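Reducing-end xylose-releasing exo-oligoxylanase Rex8A (PDB 6SUD) hydrolyses xylooligosaccharides as an exo-acting glycosidase, releasing xylose from their reducing ends during the breakdown of xylan. Local coordinates at residues A[192-197]-A[263-268]. The protein carries 1 engineered substitution. Numbering follows the deposited sequence.
Sequences FSDPSY and YSDAYR. With XYP (beta-D-xylopyranose), chain K; XYP (beta-D-xylopyranose), chain J.
D265, inferred to be the proton acceptor, sits in a loop beside 192-197 and can be followed outward from its backbone. D265 CB lies 3.9 Å from S196 OG, and the first torsion sets CG anti to the carbonyl carbon. D265 OD1 then accepts a hydrogen bond from O2 of xylose K at 2.8 Å. D265 OD2 forms a salt bridge to R268 NH2 and accepts a hydrogen bond from a water, which also bonds Y197 OH and the sugar O2. Separately, D194 OD2 and D265 OD2 approach to 2.6 Å. The two carboxylates are nearly coplanar, and so short an approach of oxygens suggests that one acid holds a proton; D194 would probably shift the ionisation of D265.

D194, with CG anti to its backbone N (chi1 -178°), is itself fixed by S196: D194 OD1 takes the backbone N of S196 on its anti lone pair, an Asx turn, and S196 OG from above the carboxylate plane at 2.7 Å. An alanine here would remove both oxygens and would probably loosen the turn and disturb the ionisation of D265. R268 is anchored by NE to the carbonyl O of D265 and by NH1 to Y74, while its guanidinium edge reaches O3 of xylose K. D265 and E70, the inferred proton acceptor and donor, are consistent with the general base and general acid of an inverting family 8 glycoside hydrolase.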
loop_
_atom_site.group_PDB
_atom_site.type_symbol
_atom_site.label_atom_id
_atom_site.label_comp_id
_atom_site.label_asym_id
_atom_site.label_seq_id
_atom_site.Cartn_x
_atom_site.Cartn_y
_atom_site.Cartn_z
ATOM N N PHE A 192 15.214 2.820 11.924
ATOM C CA PHE A 192 15.345 2.122 10.625
ATOM C C PHE A 192 14.000 2.188 9.930
ATOM O O PHE A 192 13.025 2.726 10.508
ATOM C CB PHE A 192 15.848 0.687 10.788
ATOM C CG PHE A 192 14.967 -0.240 11.583
ATOM C CD1 PHE A 192 13.937 -0.943 10.974
ATOM C CD2 PHE A 192 15.202 -0.449 12.932
ATOM C CE1 PHE A 192 13.148 -1.818 11.698
ATOM C CE2 PHE A 192 14.411 -1.325 13.659
ATOM C CZ PHE A 192 13.389 -2.011 13.042
ATOM N N SER A 193 13.970 1.647 8.718
ATOM C CA SER A 193 12.807 1.780 7.817
ATOM C C SER A 193 12.348 0.411 7.326
ATOM O O SER A 193 12.886 -0.625 7.755
ATOM C CB SER A 193 13.129 2.713 6.691
ATOM O OG SER A 193 11.932 3.172 6.078
ATOM N N ASP A 194 11.317 0.454 6.498
ATOM C CA ASP A 194 10.688 -0.697 5.804
ATOM C C ASP A 194 10.468 -0.222 4.377
ATOM O O ASP A 194 9.613 0.630 4.176
ATOM C CB ASP A 194 9.393 -1.078 6.523
ATOM C CG ASP A 194 8.669 -2.274 5.946
ATOM O OD1 ASP A 194 8.640 -2.409 4.702
ATOM O OD2 ASP A 194 8.148 -3.048 6.747
ATOM N N PRO A 195 11.253 -0.666 3.367
ATOM C CA PRO A 195 11.130 -0.127 2.006
ATOM C C PRO A 195 9.719 -0.143 1.397
ATOM O O PRO A 195 9.404 0.709 0.630
ATOM C CB PRO A 195 12.060 -1.037 1.190
ATOM C CG PRO A 195 13.096 -1.499 2.188
ATOM C CD PRO A 195 12.347 -1.638 3.501
ATOM N N SER A 196 8.875 -1.090 1.775
ATOM C CA SER A 196 7.484 -1.202 1.260
ATOM C C SER A 196 6.617 -0.040 1.776
ATOM O O SER A 196 5.532 0.189 1.221
ATOM C CB SER A 196 6.908 -2.538 1.627
ATOM O OG SER A 196 6.570 -2.538 3.000
ATOM N N TYR A 197 7.060 0.664 2.815
ATOM C CA TYR A 197 6.322 1.823 3.386
ATOM C C TYR A 197 6.554 3.098 2.564
ATOM O O TYR A 197 5.842 4.089 2.823
ATOM C CB TYR A 197 6.770 2.084 4.826
ATOM C CG TYR A 197 6.325 1.096 5.877
ATOM C CD1 TYR A 197 5.772 -0.137 5.576
ATOM C CD2 TYR A 197 6.502 1.400 7.214
ATOM C CE1 TYR A 197 5.390 -1.022 6.573
ATOM C CE2 TYR A 197 6.130 0.530 8.226
ATOM C CZ TYR A 197 5.572 -0.696 7.907
ATOM O OH TYR A 197 5.191 -1.555 8.909
ATOM N N TYR A 263 10.289 -11.295 1.567
ATOM C CA TYR A 263 9.050 -11.926 2.087
ATOM C C TYR A 263 7.938 -10.866 2.063
ATOM O O TYR A 263 8.162 -9.761 1.564
ATOM C CB TYR A 263 9.293 -12.490 3.487
ATOM C CG TYR A 263 8.464 -13.694 3.871
ATOM C CD1 TYR A 263 8.512 -14.861 3.123
ATOM C CD2 TYR A 263 7.663 -13.678 5.003
ATOM C CE1 TYR A 263 7.770 -15.977 3.483
ATOM C CE2 TYR A 263 6.914 -14.785 5.376
ATOM C CZ TYR A 263 6.971 -15.936 4.614
ATOM O OH TYR A 263 6.225 -17.015 4.996
ATOM N N SER A 264 6.784 -11.193 2.645
ATOM C CA SER A 264 5.458 -10.523 2.495
ATOM C C SER A 264 5.524 -8.990 2.378
ATOM O O SER A 264 4.944 -8.472 1.424
ATOM C CB SER A 264 4.576 -10.916 3.635
ATOM O OG SER A 264 4.520 -12.326 3.735
ATOM N N ASP A 265 6.160 -8.271 3.306
ATOM C CA ASP A 265 6.172 -6.779 3.259
ATOM C C ASP A 265 6.769 -6.309 1.923
ATOM O O ASP A 265 6.145 -5.448 1.229
ATOM C CB ASP A 265 6.969 -6.164 4.415
ATOM C CG ASP A 265 6.184 -5.945 5.693
ATOM O OD1 ASP A 265 5.288 -6.761 5.994
ATOM O OD2 ASP A 265 6.498 -4.966 6.393
ATOM N N ALA A 266 7.930 -6.870 1.563
ATOM C CA ALA A 266 8.785 -6.376 0.457
ATOM C C ALA A 266 8.101 -6.562 -0.902
ATOM O O ALA A 266 8.545 -5.915 -1.870
ATOM C CB ALA A 266 10.140 -7.036 0.488
ATOM N N TYR A 267 7.064 -7.396 -1.006
ATOM C CA TYR A 267 6.349 -7.599 -2.292
ATOM C C TYR A 267 5.825 -6.267 -2.824
ATOM O O TYR A 267 5.844 -6.055 -4.060
ATOM C CB TYR A 267 5.166 -8.555 -2.132
ATOM C CG TYR A 267 5.530 -9.923 -1.636
ATOM C CD1 TYR A 267 6.850 -10.343 -1.580
ATOM C CD2 TYR A 267 4.540 -10.827 -1.291
ATOM C CE1 TYR A 267 7.187 -11.610 -1.143
ATOM C CE2 TYR A 267 4.860 -12.097 -0.846
ATOM C CZ TYR A 267 6.183 -12.484 -0.763
ATOM O OH TYR A 267 6.488 -13.746 -0.341
ATOM N N ARG A 268 5.420 -5.371 -1.919
ATOM C CA ARG A 268 4.719 -4.113 -2.287
ATOM C C ARG A 268 5.703 -3.135 -2.934
ATOM O O ARG A 268 5.233 -2.271 -3.668
ATOM C CB ARG A 268 4.020 -3.515 -1.067
ATOM C CG ARG A 268 2.988 -4.461 -0.463
ATOM C CD ARG A 268 2.511 -3.906 0.860
ATOM N NE ARG A 268 3.514 -4.005 1.927
ATOM C CZ ARG A 268 3.245 -3.825 3.223
ATOM N NH1 ARG A 268 2.032 -3.471 3.599
ATOM N NH2 ARG A 268 4.183 -3.971 4.141
HETATM O O1 XYP K . 1.899 -7.211 10.032
HETATM C C1 XYP K . 1.921 -5.782 9.811
HETATM C C2 XYP K . 2.405 -5.382 8.415
HETATM C C3 XYP K . 2.530 -3.870 8.270
HETATM C C4 XYP K . 1.508 -3.188 9.171
HETATM C C5 XYP K . 0.285 -4.088 9.309
HETATM O O2 XYP K . 3.643 -6.023 8.084
HETATM O O3 XYP K . 2.360 -3.551 6.879
HETATM O O4 XYP K . 2.090 -2.969 10.459
HETATM O O5 XYP K . 0.586 -5.308 9.986
HETATM O O1 XYP J . 0.471 -12.349 6.672
HETATM C C1 XYP J . 0.723 -10.978 6.337
HETATM C C2 XYP J . -0.104 -10.108 7.281
HETATM C C3 XYP J . 0.117 -8.670 6.899
HETATM C C4 XYP J . 1.583 -8.324 7.039
HETATM C C5 XYP J . 2.442 -9.287 6.231
HETATM O O2 XYP J . -1.520 -10.373 7.231
HETATM O O3 XYP J . -0.670 -7.831 7.744
HETATM O O4 XYP J . 1.728 -6.972 6.589
HETATM O O5 XYP J . 2.116 -10.656 6.533
HETATM O O HOH W 1 5.511 -4.144 8.557
#